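Local coordinates for protein intracellular serine protease (Bacillus licheniformis, PDB 4ZOQ) that is the N-terminal prodomain of a subtilisin-like (S8) lanthipeptide protease, LicP, which probably acts as a serine endopeptidase and cuts peptides at specific sequences, at residues L33-V38 against S42-T47; A48-I53 against T77-E82; I53-I58 against A64-E69. All blocks are in the same frame, centred on the assembly; numbering follows the deposited sequence.

Interaction 1 (L33-V38 against S42-T47)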
ATOM      1  N   LEU A  33       9.075 -17.657 -13.844  1.00 40.75           N
ATOM      2  CA  LEU A  33       9.868 -18.703 -13.225  1.00 43.32           C
ATOM      3  C   LEU A  33      10.292 -18.367 -11.802  1.00 44.09           C
ATOM      4  O   LEU A  33      10.708 -17.246 -11.512  1.00 41.06           O
ATOM      5  CB  LEU A  33      11.138 -18.974 -14.050  1.00 46.84           C
ATOM      6  CG  LEU A  33      11.177 -19.905 -15.257  1.00 48.67           C
ATOM      7  CD1 LEU A  33      12.376 -19.570 -16.104  1.00 47.50           C
ATOM      8  CD2 LEU A  33      11.289 -21.330 -14.781  1.00 55.47           C
ATOM      9  N   LEU A  34      10.245 -19.366 -10.935  1.00 40.58           N
ATOM     10  CA  LEU A  34      10.754 -19.210  -9.600  1.00 41.72           C
ATOM     11  C   LEU A  34      11.859 -20.245  -9.378  1.00 46.26           C
ATOM     12  O   LEU A  34      11.599 -21.443  -9.394  1.00 50.68           O
ATOM     13  CB  LEU A  34       9.636 -19.344  -8.560  1.00 37.80           C
ATOM     14  CG  LEU A  34      10.180 -19.077  -7.162  1.00 42.24           C
ATOM     15  CD1 LEU A  34      10.729 -17.649  -7.079  1.00 39.31           C
ATOM     16  CD2 LEU A  34       9.108 -19.302  -6.102  1.00 44.40           C
ATOM     17  N   LEU A  35      13.107 -19.795  -9.249  1.00 49.67           N
ATOM     18  CA  LEU A  35      14.214 -20.710  -8.957  1.00 51.85           C
ATOM     19  C   LEU A  35      14.102 -21.269  -7.541  1.00 51.69           C
ATOM     20  O   LEU A  35      13.653 -20.586  -6.627  1.00 51.39           O
ATOM     21  CB  LEU A  35      15.571 -19.997  -9.123  1.00 43.87           C
ATOM     22  CG  LEU A  35      15.915 -19.271 -10.424  1.00 47.12           C
ATOM     23  CD1 LEU A  35      17.059 -18.310 -10.211  1.00 49.66           C
ATOM     24  CD2 LEU A  35      16.295 -20.269 -11.495  1.00 49.09           C
ATOM     25  N   GLU A  36      14.532 -22.504  -7.353  1.00 55.93           N
ATOM     26  CA  GLU A  36      14.616 -23.040  -6.015  1.00 51.51           C
ATOM     27  C   GLU A  36      15.735 -22.353  -5.255  1.00 54.42           C
ATOM     28  O   GLU A  36      15.683 -22.191  -4.037  1.00 57.70           O
ATOM     29  CB  GLU A  36      14.939 -24.519  -6.027  1.00 55.90           C
ATOM     30  CG  GLU A  36      13.847 -25.556  -6.234  1.00 69.40           C
ATOM     31  CD  GLU A  36      14.452 -26.961  -6.088  1.00 77.15           C
ATOM     32  OE1 GLU A  36      15.446 -27.076  -5.318  1.00 79.60           O
ATOM     33  OE2 GLU A  36      13.963 -27.922  -6.735  1.00 70.03           O
ATOM     34  N   HIS A  37      16.745 -21.911  -5.991  1.00 59.42           N
ATOM     35  CA  HIS A  37      17.872 -21.244  -5.367  1.00 57.96           C
ATOM     36  C   HIS A  37      18.270 -20.032  -6.159  1.00 55.16           C
ATOM     37  O   HIS A  37      18.490 -20.108  -7.362  1.00 54.61           O
ATOM     38  CB  HIS A  37      19.069 -22.195  -5.268  1.00 59.75           C
ATOM     39  CG  HIS A  37      18.764 -23.480  -4.566  1.00 64.20           C
ATOM     40  ND1 HIS A  37      18.221 -24.570  -5.216  1.00 63.84           N
ATOM     41  CD2 HIS A  37      18.926 -23.855  -3.275  1.00 64.59           C
ATOM     42  CE1 HIS A  37      18.066 -25.561  -4.356  1.00 64.34           C
ATOM     43  NE2 HIS A  37      18.484 -25.152  -3.171  1.00 71.11           N
ATOM     44  N   VAL A  38      18.370 -18.905  -5.469  1.00 54.83           N
ATOM     45  CA  VAL A  38      18.572 -17.645  -6.149  1.00 57.60           C
ATOM     46  C   VAL A  38      20.004 -17.562  -6.672  1.00 54.20           C
ATOM     47  O   VAL A  38      20.303 -16.723  -7.509  1.00 54.51           O
ATOM     48  CB  VAL A  38      18.209 -16.445  -5.238  1.00 54.43           C
ATOM     49  CG1 VAL A  38      16.838 -16.659  -4.584  1.00 53.50           C
ATOM     50  CG2 VAL A  38      19.323 -16.134  -4.245  1.00 45.67           C
ATOM     51  N   SER A  42      22.398 -16.845 -12.563  1.00 67.84           N
ATOM     52  CA  SER A  42      23.407 -16.900 -13.627  1.00 65.17           C
ATOM     53  C   SER A  42      23.195 -18.042 -14.620  1.00 55.27           C
ATOM     54  O   SER A  42      23.425 -17.860 -15.803  1.00 57.11           O
ATOM     55  CB  SER A  42      24.807 -17.006 -13.009  1.00 64.02           C
ATOM     56  OG  SER A  42      24.879 -18.119 -12.134  1.00 64.78           O
ATOM     57  N   LYS A  43      22.695 -19.186 -14.171  1.00 58.08           N
ATOM     58  CA  LYS A  43      22.639 -20.341 -15.050  1.00 56.58           C
ATOM     59  C   LYS A  43      21.331 -20.209 -15.809  1.00 59.58           C
ATOM     60  O   LYS A  43      21.138 -20.806 -16.871  1.00 58.17           O
ATOM     61  CB  LYS A  43      22.630 -21.647 -14.243  1.00 55.52           C
ATOM     62  CG  LYS A  43      23.878 -21.886 -13.428  1.00 62.36           C
ATOM     63  CD  LYS A  43      23.908 -23.258 -12.762  1.00 61.11           C
ATOM     64  CE  LYS A  43      25.281 -23.494 -12.128  1.00 61.39           C
ATOM     65  NZ  LYS A  43      25.409 -24.809 -11.442  1.00 64.72           N
ATOM     66  N   LEU A  44      20.476 -19.331 -15.290  1.00 60.21           N
ATOM     67  CA  LEU A  44      19.200 -19.017 -15.908  1.00 55.10           C
ATOM     68  C   LEU A  44      19.363 -18.056 -17.056  1.00 53.79           C
ATOM     69  O   LEU A  44      18.761 -18.235 -18.115  1.00 55.04           O
ATOM     70  CB  LEU A  44      18.271 -18.404 -14.857  1.00 50.82           C
ATOM     71  CG  LEU A  44      16.972 -17.739 -15.307  1.00 47.90           C
ATOM     72  CD1 LEU A  44      16.020 -18.706 -15.950  1.00 49.98           C
ATOM     73  CD2 LEU A  44      16.323 -17.040 -14.142  1.00 58.53           C
ATOM     74  N   LEU A  45      20.223 -17.064 -16.861  1.00 56.48           N
ATOM     75  CA  LEU A  45      20.455 -16.036 -17.869  1.00 53.73           C
ATOM     76  C   LEU A  45      21.298 -16.541 -19.024  1.00 56.84           C
ATOM     77  O   LEU A  45      21.301 -15.928 -20.086  1.00 60.29           O
ATOM     78  CB  LEU A  45      21.121 -14.810 -17.251  1.00 52.31           C
ATOM     79  CG  LEU A  45      20.292 -14.031 -16.242  1.00 53.82           C
ATOM     80  CD1 LEU A  45      21.119 -12.945 -15.599  1.00 51.75           C
ATOM     81  CD2 LEU A  45      19.090 -13.435 -16.956  1.00 53.06           C
ATOM     82  N   ASP A  46      21.981 -17.674 -18.828  1.00 57.45           N
ATOM     83  CA  ASP A  46      22.787 -18.271 -19.894  1.00 55.58           C
ATOM     84  C   ASP A  46      21.966 -19.213 -20.737  1.00 54.13           C
ATOM     85  O   ASP A  46      22.171 -19.276 -21.936  1.00 60.60           O
ATOM     86  CB  ASP A  46      24.000 -19.024 -19.327  1.00 54.44           C
ATOM     87  CG  ASP A  46      25.036 -18.107 -18.657  1.00 60.85           C
ATOM     88  OD1 ASP A  46      25.073 -16.868 -18.913  1.00 50.25           O
ATOM     89  OD2 ASP A  46      25.830 -18.655 -17.856  1.00 62.47           O
ATOM     90  N   THR A  47      21.064 -19.968 -20.124  1.00 56.28           N
ATOM     91  CA  THR A  47      20.119 -20.752 -20.905  1.00 54.62           C
ATOM     92  C   THR A  47      19.176 -19.832 -21.715  1.00 57.12           C
ATOM     93  O   THR A  47      18.767 -20.153 -22.828  1.00 52.86           O
ATOM     94  CB  THR A  47      19.293 -21.674 -20.019  1.00 59.43           C
ATOM     95  OG1 THR A  47      20.169 -22.510 -19.252  1.00 55.98           O
ATOM     96  CG2 THR A  47      18.390 -22.542 -20.873  1.00 58.30           C
TER

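Interaction 2 (A48-I53 against T77-E82)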
ATOM      1  N   ALA A  48      18.844 -18.671 -21.156  1.00 55.07           N
ATOM      2  CA  ALA A  48      17.920 -17.776 -21.835  1.00 56.92           C
ATOM      3  C   ALA A  48      18.540 -17.152 -23.072  1.00 54.58           C
ATOM      4  O   ALA A  48      17.867 -16.943 -24.079  1.00 53.17           O
ATOM      5  CB  ALA A  48      17.450 -16.667 -20.875  1.00 53.84           C
ATOM      6  N   GLU A  49      19.835 -16.888 -23.006  1.00 56.18           N
ATOM      7  CA  GLU A  49      20.508 -16.230 -24.107  1.00 60.62           C
ATOM      8  C   GLU A  49      20.800 -17.228 -25.213  1.00 56.27           C
ATOM      9  O   GLU A  49      20.796 -16.891 -26.403  1.00 54.97           O
ATOM     10  CB  GLU A  49      21.809 -15.614 -23.607  1.00 59.82           C
ATOM     11  CG  GLU A  49      22.636 -14.940 -24.663  1.00 56.67           C
ATOM     12  CD  GLU A  49      24.000 -14.589 -24.110  1.00 58.39           C
ATOM     13  OE1 GLU A  49      24.134 -14.582 -22.860  1.00 59.63           O
ATOM     14  OE2 GLU A  49      24.927 -14.310 -24.908  1.00 56.87           O
ATOM     15  N   GLN A  50      20.861 -18.489 -24.824  1.00 49.61           N
ATOM     16  CA  GLN A  50      21.131 -19.548 -25.765  1.00 53.98           C
ATOM     17  C   GLN A  50      19.869 -19.947 -26.511  1.00 55.78           C
ATOM     18  O   GLN A  50      19.925 -20.676 -27.512  1.00 58.43           O
ATOM     19  CB  GLN A  50      21.697 -20.732 -24.979  1.00 52.70           C
ATOM     20  CG  GLN A  50      21.650 -22.090 -25.629  1.00 57.43           C
ATOM     21  CD  GLN A  50      22.039 -23.184 -24.645  1.00 62.13           C
ATOM     22  OE1 GLN A  50      22.570 -22.897 -23.565  1.00 64.78           O
ATOM     23  NE2 GLN A  50      21.754 -24.439 -24.996  1.00 63.65           N
ATOM     24  N   PHE A  51      18.739 -19.392 -26.074  1.00 57.00           N
ATOM     25  CA  PHE A  51      17.464 -19.619 -26.735  1.00 56.95           C
ATOM     26  C   PHE A  51      16.823 -18.309 -27.088  1.00 57.07           C
ATOM     27  O   PHE A  51      15.637 -18.251 -27.137  1.00 57.28           O
ATOM     28  CB  PHE A  51      16.496 -20.422 -25.858  1.00 57.09           C
ATOM     29  CG  PHE A  51      16.878 -21.864 -25.659  1.00 57.96           C
ATOM     30  CD1 PHE A  51      17.793 -22.251 -24.678  1.00 53.87           C
ATOM     31  CD2 PHE A  51      16.272 -22.853 -26.427  1.00 59.27           C
ATOM     32  CE1 PHE A  51      18.122 -23.611 -24.505  1.00 51.97           C
ATOM     33  CE2 PHE A  51      16.601 -24.191 -26.261  1.00 54.61           C
ATOM     34  CZ  PHE A  51      17.516 -24.569 -25.309  1.00 59.45           C
ATOM     35  N   HIS A  52      17.602 -17.241 -27.192  1.00 57.77           N
ATOM     36  CA  HIS A  52      17.110 -15.912 -27.574  1.00 62.02           C
ATOM     37  C   HIS A  52      15.777 -15.520 -26.929  1.00 68.04           C
ATOM     38  O   HIS A  52      14.856 -15.022 -27.592  1.00 65.60           O
ATOM     39  CB  HIS A  52      17.025 -15.825 -29.107  1.00 63.93           C
ATOM     40  CG  HIS A  52      16.861 -14.422 -29.643  1.00 69.21           C
ATOM     41  ND1 HIS A  52      17.718 -13.382 -29.337  1.00 76.86           N
ATOM     42  CD2 HIS A  52      15.903 -13.895 -30.437  1.00 64.63           C
ATOM     43  CE1 HIS A  52      17.303 -12.277 -29.938  1.00 68.44           C
ATOM     44  NE2 HIS A  52      16.201 -12.560 -30.609  1.00 79.03           N
ATOM     45  N   ILE A  53      15.679 -15.762 -25.630  1.00 60.31           N
ATOM     46  CA  ILE A  53      14.490 -15.353 -24.919  1.00 62.74           C
ATOM     47  C   ILE A  53      14.949 -14.394 -23.834  1.00 62.18           C
ATOM     48  O   ILE A  53      16.027 -14.556 -23.240  1.00 58.88           O
ATOM     49  CB  ILE A  53      13.678 -16.557 -24.301  1.00 60.66           C
ATOM     50  CG1 ILE A  53      14.488 -17.338 -23.277  1.00 56.53           C
ATOM     51  CG2 ILE A  53      13.103 -17.499 -25.358  1.00 63.22           C
ATOM     52  CD1 ILE A  53      14.117 -16.966 -21.855  1.00 62.57           C
ATOM     53  N   THR A  77      12.477 -24.057 -21.232  1.00 59.08           N
ATOM     54  CA  THR A  77      12.028 -24.639 -19.983  1.00 62.86           C
ATOM     55  C   THR A  77      12.564 -26.033 -19.809  1.00 62.84           C
ATOM     56  O   THR A  77      12.882 -26.449 -18.695  1.00 66.50           O
ATOM     57  CB  THR A  77      10.497 -24.705 -19.887  1.00 63.57           C
ATOM     58  OG1 THR A  77       9.948 -23.411 -20.154  1.00 66.21           O
ATOM     59  CG2 THR A  77      10.083 -25.134 -18.477  1.00 59.04           C
ATOM     60  N   LYS A  78      12.733 -26.729 -20.928  1.00 66.56           N
ATOM     61  CA  LYS A  78      13.131 -28.126 -20.874  1.00 67.45           C
ATOM     62  C   LYS A  78      14.629 -28.342 -20.711  1.00 67.76           C
ATOM     63  O   LYS A  78      15.022 -29.365 -20.150  1.00 68.72           O
ATOM     64  CB  LYS A  78      12.671 -28.821 -22.162  1.00 66.55           C
ATOM     65  CG  LYS A  78      13.084 -30.284 -22.317  1.00 71.10           C
ATOM     66  CD  LYS A  78      12.512 -30.843 -23.618  1.00 69.86           C
ATOM     67  CE  LYS A  78      13.025 -32.244 -23.904  1.00 67.00           C
ATOM     68  NZ  LYS A  78      11.985 -33.284 -23.634  1.00 68.87           N
ATOM     69  N   LYS A  79      15.457 -27.360 -21.087  1.00 64.04           N
ATOM     70  CA  LYS A  79      16.898 -27.495 -20.847  1.00 69.74           C
ATOM     71  C   LYS A  79      17.343 -26.670 -19.662  1.00 69.97           C
ATOM     72  O   LYS A  79      18.451 -26.862 -19.140  1.00 71.68           O
ATOM     73  CB  LYS A  79      17.736 -27.121 -22.091  1.00 69.79           C
ATOM     74  CG  LYS A  79      19.216 -27.554 -21.956  1.00 74.11           C
ATOM     75  CD  LYS A  79      19.943 -28.017 -23.235  1.00 80.86           C
ATOM     76  CE  LYS A  79      19.801 -29.549 -23.418  1.00 79.78           C
ATOM     77  NZ  LYS A  79      20.890 -30.222 -24.214  1.00 70.93           N
ATOM     78  N   LEU A  80      16.451 -25.829 -19.158  1.00 67.29           N
ATOM     79  CA  LEU A  80      16.776 -25.120 -17.945  1.00 63.64           C
ATOM     80  C   LEU A  80      16.514 -26.110 -16.828  1.00 69.65           C
ATOM     81  O   LEU A  80      17.198 -26.123 -15.800  1.00 71.02           O
ATOM     82  CB  LEU A  80      15.921 -23.868 -17.781  1.00 60.70           C
ATOM     83  CG  LEU A  80      16.115 -23.097 -16.476  1.00 60.62           C
ATOM     84  CD1 LEU A  80      17.508 -22.480 -16.424  1.00 53.88           C
ATOM     85  CD2 LEU A  80      15.025 -22.049 -16.291  1.00 60.50           C
ATOM     86  N   ALA A  81      15.545 -26.984 -17.088  1.00 64.72           N
ATOM     87  CA  ALA A  81      15.104 -27.996 -16.143  1.00 68.06           C
ATOM     88  C   ALA A  81      16.108 -29.130 -15.936  1.00 75.77           C
ATOM     89  O   ALA A  81      16.052 -29.833 -14.918  1.00 76.83           O
ATOM     90  CB  ALA A  81      13.764 -28.568 -16.596  1.00 63.93           C
ATOM     91  N   GLU A  82      17.052 -29.286 -16.862  1.00 78.00           N
ATOM     92  CA  GLU A  82      18.045 -30.347 -16.726  1.00 81.11           C
ATOM     93  C   GLU A  82      19.212 -29.960 -15.820  1.00 81.50           C
ATOM     94  O   GLU A  82      19.953 -30.826 -15.361  1.00 83.22           O
ATOM     95  CB  GLU A  82      18.598 -30.738 -18.107  1.00 77.79           C
ATOM     96  CG  GLU A  82      17.589 -30.599 -19.237  1.00 85.25           C
ATOM     97  CD  GLU A  82      18.146 -30.988 -20.610  1.00 88.38           C
ATOM     98  OE1 GLU A  82      19.370 -31.221 -20.722  1.00 89.94           O
ATOM     99  OE2 GLU A  82      17.360 -31.025 -21.588  1.00 89.85           O
TER

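Interaction 3 (I53-I58 against A64-E69)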
ATOM      1  N   ILE A  53      15.679 -15.762 -25.630  1.00 60.31           N
ATOM      2  CA  ILE A  53      14.490 -15.353 -24.919  1.00 62.74           C
ATOM      3  C   ILE A  53      14.949 -14.394 -23.834  1.00 62.18           C
ATOM      4  O   ILE A  53      16.027 -14.556 -23.240  1.00 58.88           O
ATOM      5  CB  ILE A  53      13.678 -16.557 -24.301  1.00 60.66           C
ATOM      6  CG1 ILE A  53      14.488 -17.338 -23.277  1.00 56.53           C
ATOM      7  CG2 ILE A  53      13.103 -17.499 -25.358  1.00 63.22           C
ATOM      8  CD1 ILE A  53      14.117 -16.966 -21.855  1.00 62.57           C
ATOM      9  N   HIS A  54      14.176 -13.346 -23.602  1.00 68.49           N
ATOM     10  CA  HIS A  54      14.580 -12.468 -22.527  1.00 61.08           C
ATOM     11  C   HIS A  54      13.915 -12.748 -21.192  1.00 59.80           C
ATOM     12  O   HIS A  54      12.694 -12.739 -21.029  1.00 60.50           O
ATOM     13  CB  HIS A  54      14.523 -11.008 -22.943  1.00 64.77           C
ATOM     14  CG  HIS A  54      14.375 -10.068 -21.807  1.00 69.38           C
ATOM     15  ND1 HIS A  54      15.395  -9.197 -21.458  1.00 78.59           N
ATOM     16  CD2 HIS A  54      13.266  -9.586 -21.200  1.00 67.93           C
ATOM     17  CE1 HIS A  54      14.964  -8.399 -20.496  1.00 67.67           C
ATOM     18  NE2 HIS A  54      13.670  -8.601 -20.345  1.00 73.15           N
ATOM     19  N   ALA A  55      14.815 -13.018 -20.250  1.00 56.49           N
ATOM     20  CA  ALA A  55      14.525 -13.340 -18.872  1.00 53.96           C
ATOM     21  C   ALA A  55      14.902 -12.186 -17.957  1.00 61.93           C
ATOM     22  O   ALA A  55      16.075 -11.796 -17.839  1.00 66.45           O
ATOM     23  CB  ALA A  55      15.278 -14.590 -18.464  1.00 50.65           C
ATOM     24  N   ASP A  56      13.884 -11.658 -17.292  1.00 56.25           N
ATOM     25  CA  ASP A  56      14.048 -10.539 -16.385  1.00 48.14           C
ATOM     26  C   ASP A  56      13.917 -11.088 -14.988  1.00 43.46           C
ATOM     27  O   ASP A  56      12.848 -11.525 -14.595  1.00 49.12           O
ATOM     28  CB  ASP A  56      12.993  -9.474 -16.644  1.00 51.41           C
ATOM     29  CG  ASP A  56      13.218  -8.212 -15.833  1.00 54.23           C
ATOM     30  OD1 ASP A  56      14.071  -8.229 -14.916  1.00 46.45           O
ATOM     31  OD2 ASP A  56      12.491  -7.218 -16.076  1.00 52.07           O
ATOM     32  N   VAL A  57      15.011 -11.071 -14.242  1.00 43.30           N
ATOM     33  CA  VAL A  57      15.043 -11.721 -12.947  1.00 43.92           C
ATOM     34  C   VAL A  57      15.114 -10.699 -11.852  1.00 46.22           C
ATOM     35  O   VAL A  57      15.856  -9.717 -11.961  1.00 45.91           O
ATOM     36  CB  VAL A  57      16.234 -12.659 -12.799  1.00 45.95           C
ATOM     37  CG1 VAL A  57      16.046 -13.553 -11.585  1.00 42.77           C
ATOM     38  CG2 VAL A  57      16.383 -13.483 -14.042  1.00 47.66           C
ATOM     39  N   ILE A  58      14.282 -10.909 -10.831  1.00 43.25           N
ATOM     40  CA  ILE A  58      14.386 -10.213  -9.559  1.00 39.78           C
ATOM     41  C   ILE A  58      15.322 -11.024  -8.691  1.00 40.44           C
ATOM     42  O   ILE A  58      14.913 -12.011  -8.073  1.00 39.03           O
ATOM     43  CB  ILE A  58      12.993 -10.016  -8.868  1.00 40.52           C
ATOM     44  CG1 ILE A  58      12.013  -9.326  -9.811  1.00 38.44           C
ATOM     45  CG2 ILE A  58      13.115  -9.177  -7.587  1.00 38.85           C
ATOM     46  CD1 ILE A  58      10.573  -9.402  -9.356  1.00 37.33           C
ATOM     47  N   ALA A  64      11.540 -14.717 -12.116  1.00 39.94           N
ATOM     48  CA  ALA A  64      11.858 -14.128 -13.402  1.00 46.04           C
ATOM     49  C   ALA A  64      10.684 -14.101 -14.360  1.00 43.37           C
ATOM     50  O   ALA A  64       9.865 -15.010 -14.375  1.00 42.93           O
ATOM     51  CB  ALA A  64      13.028 -14.878 -14.037  1.00 43.34           C
ATOM     52  N   LYS A  65      10.632 -13.074 -15.190  1.00 40.75           N
ATOM     53  CA  LYS A  65       9.651 -13.070 -16.257  1.00 48.40           C
ATOM     54  C   LYS A  65      10.399 -13.364 -17.556  1.00 53.47           C
ATOM     55  O   LYS A  65      11.387 -12.714 -17.894  1.00 52.49           O
ATOM     56  CB  LYS A  65       8.889 -11.736 -16.331  1.00 48.26           C
ATOM     57  CG  LYS A  65       8.201 -11.474 -17.676  1.00 54.81           C
ATOM     58  CD  LYS A  65       7.484 -10.120 -17.721  1.00 52.93           C
ATOM     59  CE  LYS A  65       8.420  -8.967 -17.459  1.00 60.52           C
ATOM     60  NZ  LYS A  65       9.500  -8.832 -18.479  1.00 75.15           N
ATOM     61  N   VAL A  66       9.956 -14.391 -18.260  1.00 54.30           N
ATOM     62  CA  VAL A  66      10.638 -14.791 -19.476  1.00 57.35           C
ATOM     63  C   VAL A  66       9.715 -14.492 -20.649  1.00 57.76           C
ATOM     64  O   VAL A  66       8.542 -14.859 -20.662  1.00 54.90           O
ATOM     65  CB  VAL A  66      11.058 -16.285 -19.459  1.00 51.63           C
ATOM     66  CG1 VAL A  66      12.095 -16.527 -18.379  1.00 51.69           C
ATOM     67  CG2 VAL A  66       9.869 -17.176 -19.234  1.00 53.30           C
ATOM     68  N   THR A  67      10.254 -13.773 -21.620  1.00 58.21           N
ATOM     69  CA  THR A  67       9.507 -13.389 -22.802  1.00 58.65           C
ATOM     70  C   THR A  67      10.374 -13.713 -23.995  1.00 61.39           C
ATOM     71  O   THR A  67      11.600 -13.672 -23.918  1.00 63.56           O
ATOM     72  CB  THR A  67       9.134 -11.887 -22.817  1.00 61.10           C
ATOM     73  OG1 THR A  67      10.327 -11.090 -22.864  1.00 62.94           O
ATOM     74  CG2 THR A  67       8.343 -11.516 -21.563  1.00 61.06           C
ATOM     75  N   GLY A  68       9.737 -14.074 -25.095  1.00 66.15           N
ATOM     76  CA  GLY A  68      10.455 -14.417 -26.305  1.00 67.70           C
ATOM     77  C   GLY A  68       9.488 -15.008 -27.305  1.00 75.88           C
ATOM     78  O   GLY A  68       8.312 -14.639 -27.322  1.00 69.04           O
ATOM     79  N   GLU A  69       9.943 -15.968 -28.107  1.00 82.42           N
ATOM     80  CA  GLU A  69       8.986 -16.622 -28.975  1.00 80.95           C
ATOM     81  C   GLU A  69       8.554 -17.965 -28.405  1.00 76.93           C
ATOM     82  O   GLU A  69       9.355 -18.782 -27.946  1.00 78.32           O
ATOM     83  CB  GLU A  69       9.568 -16.789 -30.373  1.00 78.41           C
ATOM     84  CG  GLU A  69       9.430 -15.534 -31.252  1.00 85.61           C
ATOM     85  CD  GLU A  69       8.003 -15.207 -31.702  1.00 97.45           C
ATOM     86  OE1 GLU A  69       7.043 -15.385 -30.911  1.00 94.78           O
ATOM     87  OE2 GLU A  69       7.848 -14.730 -32.853  1.00 98.26           O
TER

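Interaction 1 (L33-V38 against S42-T47)
Leu-44 points from helix 41-49 toward strand 31-35 and sets one methyl on each of two of its leucines, Leu-33 and Leu-35. Its CG stands anti to the backbone N (chi1 168°), which lets the fork open over the strand: CD1 meets Leu-33 CD1 at 3.7 Å, and CD2 lies 4.2 Å from Leu-35 CD2 and as far from Leu-35 CD1. The two partners receive it differently. Leu-33 runs past Leu-44 in the opposite direction and touches it through CD1 alone, whereas Leu-35 crosses at a slant and offers both of its methyls to one. On the other face of the strand Leu-34 packs on Arg-157 of the protease chain. No hydrogen bond joins the segments; the contact is wholly apolar and buried. On the helix, Thr-47 OG1 donates to Lys-43 O at 3.1 Å, tying the hydroxyl back to the preceding turn. This is a helix resting on an antiparallel sheet: Leu-44 also touches Phe-76 and Leu-80 of helix 70-80, Ala-64 of strand 63-67 and Val-57 of strand 54-58, while Leu-33 leans on Val-88 of strand 86-89.

Interaction 2 (A48-I53 against T77-E82)
Phe-51, within the Schellman motif that ends helix 41-49, meets Lys-79 at the surface, where two helices that lie on the same sheet come near each other. In that motif His-52, at positive phi, is the C-prime residue: Ile-53 N bonds to Ala-48 O at 2.9 Å, and His-52 N bonds weakly to Glu-49 O. The turn leaves Phe-51 directed at helix 70-80. Lys-79 can be followed outward. Its CB sits 4.1 Å from Phe-51 CZ, approaching the ring obliquely, and the two side chains cross at about a right angle. CG stands anti to the backbone N (chi1 -167°), and the chain then bends at chi2 and again at chi3. CD passes 4.4 Å from Gln-50 NE2, a loose contact at the margin. Beyond CD the chain leads away from the turn, and the ammonium goes to its own segment. Phe-51 also packs on Lys-72 and Pro-75 of helix 70-80, so Lys-79 is one of several residues along that helix that the ring meets. No hydrogen bond spans the two segments. At the tip, Lys-79 NZ makes a long salt bridge with Glu-82 OE1, 3.9 Å away.

Interaction 3 (I53-I58 against A64-E69)
Ala-64 offers a low surface to Val-57, whose CG2 settles 3.6 Å from Ala-64 CB, in an antiparallel beta hairpin whose strands run at 171° to each other. Next along the same face, Ala-55 is the small partner and Val-66 the bump: Val-66 CG1, anti to the carbonyl carbon (chi1 -65°), comes to 3.7 Å from Ala-55 CB. Ile-53 lies beside Val-66 and points the same way, with CD1 at 3.9 Å from Val-66 CB, while its CG2 rests over Gly-68 CA, where the lack of a side chain makes room. The other face is polar. There the His-54 ring turns its edge to Thr-67 OG1, with CD2 at 3.7 Å, and that hydroxyl gives a weak bond to His-54 O. Lys-65 bends at chi3 and chi4 and crosses Asp-56 obliquely, leaving NZ 4.2 Å from OD2, beyond a salt bridge; the carboxylate is instead paired with Lys-121 of the protease chain. Four backbone bonds join the strands; Asp-56 N to Lys-65 O is nearly straight (172°). Tyr-117 of the protease chain bonds to Asp-56 O and packs on Lys-65, and with Lys-121 it places the protease against this polar side. The apolar face is covered by helices: Ile-53 and Ala-55 touch Ala-48 of helix 41-49, and Val-66 touches Leu-73 and Phe-76 of helix 70-80. On the side of strand 63-67 away from strand 54-58, strand 31-35 continues the sheet.

How the interactions relate
From the N terminus, strand 31-35 turns back into helix 41-49, and interaction 1 closes that short loop. Interaction 2 opens next, at the end of the same helix, and closes only when helix 70-80 returns beside it. Within this longer loop lies interaction 3, the hairpin of strands 54-58 and 63-67; the two share Ile-53. Nothing crosses. Leu-80 of interaction 2's second segment packs on both Leu-33 and Leu-44, while Leu-33 O lies 2.7 Å from Ala-64 N, probably hydrogen-bonded, joining strand 31-35 to the hairpin. Interaction 1 sets helix 41-49 on the prodomain's sheet, interaction 2 joins its end to helix 70-80, and interaction 3 pairs two of the sheet's strands.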